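Local coordinates for Peptide/nickel transport system substrate-binding protein (Listeria monocytogenes serotype 1/2a, PDB 5KZT) that binds a peptide between its lobes as the OppA substrate-binding protein and probably delivers such peptides to a membrane transporter for uptake, at residues E21-P26 with V37-V41; G426-Q430 with N513-P517. One frame throughout, in Å; residues are numbered along the deposited sequence.

Interaction 1 of 2, residues E21-P26 with V37-V41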
loop_
_atom_site.group_PDB
_atom_site.type_symbol
_atom_site.label_atom_id
_atom_site.label_comp_id
_atom_site.label_asym_id
_atom_site.label_seq_id
_atom_site.Cartn_x
_atom_site.Cartn_y
_atom_site.Cartn_z
ATOM N N GLU A 21 0.753 -11.980 10.959
ATOM C CA GLU A 21 1.040 -11.236 9.736
ATOM C C GLU A 21 1.556 -12.247 8.704
ATOM O O GLU A 21 2.093 -13.275 9.084
ATOM C CB GLU A 21 2.068 -10.151 10.040
ATOM C CG GLU A 21 2.360 -9.150 8.922
ATOM C CD GLU A 21 1.123 -8.463 8.366
ATOM O OE1 GLU A 21 0.830 -7.317 8.782
ATOM O OE2 GLU A 21 0.468 -9.055 7.474
ATOM N N SER A 22 1.382 -11.959 7.415
ATOM C CA SER A 22 1.699 -12.918 6.351
ATOM C C SER A 22 3.125 -12.816 5.782
ATOM O O SER A 22 3.497 -13.602 4.914
ATOM C CB SER A 22 0.693 -12.745 5.218
ATOM O OG SER A 22 0.663 -11.390 4.802
ATOM N N ALA A 23 3.913 -11.859 6.267
ATOM C CA ALA A 23 5.220 -11.568 5.707
ATOM C C ALA A 23 6.080 -10.862 6.726
ATOM O O ALA A 23 5.560 -10.166 7.607
ATOM C CB ALA A 23 5.079 -10.694 4.474
ATOM N N LEU A 24 7.392 -11.043 6.578
ATOM C CA LEU A 24 8.399 -10.291 7.332
ATOM C C LEU A 24 8.274 -8.809 6.953
ATOM O O LEU A 24 7.887 -8.490 5.824
ATOM C CB LEU A 24 9.802 -10.794 6.993
ATOM C CG LEU A 24 10.311 -12.037 7.726
ATOM C CD1 LEU A 24 9.417 -13.237 7.519
ATOM C CD2 LEU A 24 11.717 -12.336 7.234
ATOM N N ILE A 25 8.610 -7.930 7.888
ATOM C CA ILE A 25 8.537 -6.486 7.647
ATOM C C ILE A 25 9.568 -6.044 6.607
ATOM O O ILE A 25 10.757 -6.236 6.822
ATOM C CB ILE A 25 8.780 -5.692 8.949
ATOM C CG1 ILE A 25 7.701 -6.012 9.984
ATOM C CG2 ILE A 25 8.815 -4.189 8.678
ATOM C CD1 ILE A 25 8.083 -5.569 11.386
ATOM N N PRO A 26 9.125 -5.437 5.481
ATOM C CA PRO A 26 10.109 -4.994 4.490
ATOM C C PRO A 26 10.854 -3.735 4.899
ATOM O O PRO A 26 12.060 -3.619 4.613
ATOM C CB PRO A 26 9.255 -4.747 3.227
ATOM C CG PRO A 26 8.046 -5.593 3.452
ATOM C CD PRO A 26 7.777 -5.362 4.904
ATOM N N VAL A 37 2.642 -3.873 5.136
ATOM C CA VAL A 37 3.094 -4.474 6.405
ATOM C C VAL A 37 3.836 -3.444 7.250
ATOM O O VAL A 37 3.476 -3.195 8.413
ATOM C CB VAL A 37 3.965 -5.727 6.179
ATOM C CG1 VAL A 37 4.591 -6.237 7.480
ATOM C CG2 VAL A 37 3.135 -6.820 5.532
ATOM N N GLY A 38 4.843 -2.834 6.644
ATOM C CA GLY A 38 5.610 -1.799 7.279
ATOM C C GLY A 38 4.835 -0.526 7.598
ATOM O O GLY A 38 5.042 0.075 8.645
ATOM N N LEU A 39 3.945 -0.105 6.706
ATOM C CA LEU A 39 3.154 1.118 6.963
ATOM C C LEU A 39 2.176 0.912 8.103
ATOM O O LEU A 39 1.891 1.842 8.860
ATOM C CB LEU A 39 2.413 1.581 5.714
ATOM C CG LEU A 39 3.376 2.150 4.662
ATOM C CD1 LEU A 39 2.652 2.263 3.342
ATOM C CD2 LEU A 39 3.961 3.488 5.042
ATOM N N ASN A 40 1.679 -0.306 8.237
ATOM C CA ASN A 40 0.820 -0.652 9.383
ATOM C C ASN A 40 1.612 -0.627 10.694
ATOM O O ASN A 40 1.113 -0.107 11.677
ATOM C CB ASN A 40 0.179 -2.011 9.182
ATOM C CG ASN A 40 -0.879 -2.318 10.230
ATOM O OD1 ASN A 40 -1.887 -1.614 10.339
ATOM N ND2 ASN A 40 -0.636 -3.353 11.023
ATOM N N VAL A 41 2.846 -1.132 10.693
ATOM C CA VAL A 41 3.717 -1.047 11.897
ATOM C C VAL A 41 3.938 0.407 12.334
ATOM O O VAL A 41 3.628 0.774 13.475
ATOM C CB VAL A 41 5.086 -1.745 11.686
ATOM C CG1 VAL A 41 6.050 -1.480 12.848
ATOM C CG2 VAL A 41 4.896 -3.243 11.527
HETATM O O HOH W 1 1.821 -5.059 10.010
#
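Val37, in the first turn of helix 36-45, pushes its two methyl groups into the concave side of the bend made by residues 21-26. CG1, anti to the backbone N (chi1 172°), reaches the loop backbone 4.0 Å from Ile25 CA and also touches the side chain of Ile25 and the CG methylene of Glu21. Val37 CG2 lies against the carboxylate of Glu21, with CD of Glu21 3.8 Å from CG2 of Val37, as the two side chains run past each other in opposite directions. From another side the Pro26 ring brings its CD to 4.0 Å from Val37 CB. One turn further along the helix, Ile25 CD1 meets Val41 CG2 at 3.9 Å, the two side chains crossing nearly at a right angle. Ile25 CG2 also rests on the helix backbone, 4.2 Å from Gly38 CA.

No direct hydrogen bond joins the segments; the polar link is a water. It donates to Glu21 OE1 at 2.8 Å and to Val37 O at 3.0 Å, and accepts from Asn40 ND2. The other carboxylate oxygen, Glu21 OE2, takes the N-H of Ser22 on its anti lone pair (3.0 Å), so both ends of the carboxylate are held. Ala23 O is buried here without a polar partner.

Asp35 OD2 accepts from Gly38 N at the start of the helix, while Ser22, Val37 and Leu39 pack on the bound peptide. Trp206 of strand 205-210 covers Glu21 and Ile25, Tyr208 of the same strand touches Val41, and helix 406-414 lies against Ala23, Leu24 and Pro26.

Interaction 2 of 2, residues G426-Q430 with N513-P517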
loop_
_atom_site.group_PDB
_atom_site.type_symbol
_atom_site.label_atom_id
_atom_site.label_comp_id
_atom_site.label_asym_id
_atom_site.label_seq_id
_atom_site.Cartn_x
_atom_site.Cartn_y
_atom_site.Cartn_z
ATOM N N GLY A 426 -3.142 -0.779 -2.531
ATOM C CA GLY A 426 -4.199 -0.255 -1.681
ATOM C C GLY A 426 -4.110 1.259 -1.651
ATOM O O GLY A 426 -3.006 1.830 -1.721
ATOM N N PRO A 427 -5.254 1.937 -1.536
ATOM C CA PRO A 427 -5.261 3.391 -1.658
ATOM C C PRO A 427 -4.648 4.094 -0.455
ATOM O O PRO A 427 -4.834 3.644 0.667
ATOM C CB PRO A 427 -6.742 3.715 -1.772
ATOM C CG PRO A 427 -7.406 2.624 -0.987
ATOM C CD PRO A 427 -6.595 1.398 -1.247
ATOM N N ASP A 428 -3.967 5.207 -0.701
ATOM C CA ASP A 428 -3.412 6.051 0.374
ATOM C C ASP A 428 -4.278 7.266 0.700
ATOM O O ASP A 428 -4.036 7.919 1.706
ATOM C CB ASP A 428 -2.006 6.506 -0.009
ATOM C CG ASP A 428 -1.099 5.339 -0.338
ATOM O OD1 ASP A 428 -1.264 4.267 0.275
ATOM O OD2 ASP A 428 -0.256 5.466 -1.240
ATOM N N TYR A 429 -5.272 7.538 -0.154
ATOM C CA TYR A 429 -6.264 8.579 0.047
ATOM C C TYR A 429 -7.390 8.335 -0.953
ATOM O O TYR A 429 -7.215 7.547 -1.882
ATOM C CB TYR A 429 -5.657 9.973 -0.149
ATOM C CG TYR A 429 -4.952 10.172 -1.473
ATOM C CD1 TYR A 429 -3.602 9.842 -1.633
ATOM C CD2 TYR A 429 -5.618 10.764 -2.545
ATOM C CE1 TYR A 429 -2.947 10.042 -2.845
ATOM C CE2 TYR A 429 -4.977 10.977 -3.747
ATOM C CZ TYR A 429 -3.648 10.601 -3.902
ATOM O OH TYR A 429 -3.063 10.831 -5.118
ATOM N N GLN A 430 -8.501 9.043 -0.786
ATOM C CA GLN A 430 -9.734 8.725 -1.497
ATOM C C GLN A 430 -9.929 9.555 -2.770
ATOM O O GLN A 430 -10.681 10.511 -2.799
ATOM C CB GLN A 430 -10.937 8.824 -0.545
ATOM C CG GLN A 430 -12.157 8.088 -1.073
ATOM C CD GLN A 430 -13.375 8.280 -0.204
ATOM O OE1 GLN A 430 -13.273 8.250 1.035
ATOM N NE2 GLN A 430 -14.561 8.485 -0.849
ATOM N N ASN A 513 -8.891 0.985 8.813
ATOM C CA ASN A 513 -8.887 2.215 8.039
ATOM C C ASN A 513 -9.255 1.972 6.587
ATOM O O ASN A 513 -8.796 0.993 5.999
ATOM C CB ASN A 513 -7.525 2.866 8.175
ATOM C CG ASN A 513 -7.212 3.216 9.627
ATOM O OD1 ASN A 513 -8.053 3.799 10.303
ATOM N ND2 ASN A 513 -6.034 2.853 10.110
ATOM N N PRO A 514 -10.094 2.859 5.994
ATOM C CA PRO A 514 -10.493 2.664 4.602
ATOM C C PRO A 514 -9.408 2.995 3.579
ATOM O O PRO A 514 -9.563 2.663 2.423
ATOM C CB PRO A 514 -11.678 3.607 4.437
ATOM C CG PRO A 514 -11.438 4.693 5.421
ATOM C CD PRO A 514 -10.755 4.034 6.597
ATOM N N PHE A 515 -8.349 3.681 4.001
ATOM C CA PHE A 515 -7.197 3.955 3.135
ATOM C C PHE A 515 -6.046 4.288 4.064
ATOM O O PHE A 515 -6.228 4.394 5.287
ATOM C CB PHE A 515 -7.487 5.101 2.147
ATOM C CG PHE A 515 -8.024 6.355 2.791
ATOM C CD1 PHE A 515 -7.162 7.265 3.404
ATOM C CD2 PHE A 515 -9.389 6.634 2.773
ATOM C CE1 PHE A 515 -7.645 8.418 4.006
ATOM C CE2 PHE A 515 -9.893 7.789 3.360
ATOM C CZ PHE A 515 -9.019 8.685 3.987
ATOM N N GLY A 516 -4.859 4.419 3.514
ATOM C CA GLY A 516 -3.669 4.557 4.348
ATOM C C GLY A 516 -3.326 3.271 5.098
ATOM O O GLY A 516 -3.858 2.202 4.776
ATOM N N PRO A 517 -2.425 3.354 6.107
ATOM C CA PRO A 517 -2.101 2.175 6.925
ATOM C C PRO A 517 -3.354 1.409 7.369
ATOM O O PRO A 517 -4.342 2.026 7.767
ATOM C CB PRO A 517 -1.388 2.774 8.136
ATOM C CG PRO A 517 -0.751 4.031 7.611
ATOM C CD PRO A 517 -1.658 4.547 6.523
HETATM O O HOH W 2 -4.633 1.146 1.718
#
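Pro427 O takes the amide of Gly516 and has a water close by. The Gly516 N-H reaches it at 3.0 Å with an N-H...O angle of 156°, lying in the carbonyl plane on a lone pair. The water, 2.7 Å from Pro427 O, probably donates to it; its longer approach to Gly516 O is weak, and it has more acceptors in reach than protons to give. Gly516 has a positive phi, a conformation that favours glycine.

Phe515 supplies most of the side-chain contact. Its CB sits 3.4 Å from Pro427 O and also meets CG of the Pro427 ring. With chi1 at 51°, CG of Phe515 stands between its backbone N and carbonyl carbon, and the ring lies along residues 428-430. Tyr429 CA makes an off-centre CH-pi contact, 4.2 Å from the ring centroid. In the periplasmic-binding-protein fold of this family a peptide is enclosed between two lobes, and the 426-430 loop lines that site: Gly426 bonds to the bound peptide through its backbone, and Asp428 OD1 bonds to the peptide backbone while its OD2 pairs with Tyr113 OH. Farther along, Gln430 CB and OE1 approach the Phe515 ring, Gln430 OE1 lying 4.1 Å from Phe515 CE2, the amide plane turned 61° from the ring. Within the other loop, Asn513 ND2 donates to Pro517 O at 3.0 Å, bridging its two ends.

In the fold
From the N terminus, strand 16-21 runs into the loop of interaction 1, which closes a loop of ten intervening residues onto helix 36-45. The chain then travels through most of the protein before strand 420-425 delivers residues 426-430, which interaction 2 joins to residues 513-517 across a much longer loop. The two contacts are in series, neither nested nor crossed, with centres about 16 Å apart. They meet directly where Pro517 CB packs on Leu39 O at 3.5 Å, and Asn40 OD1 bonds to the Tyr519 amide just beyond. Helix 36-45 is thereby tied to the C-terminal loop, and through it to the end of strand 420-425, beside the bound peptide.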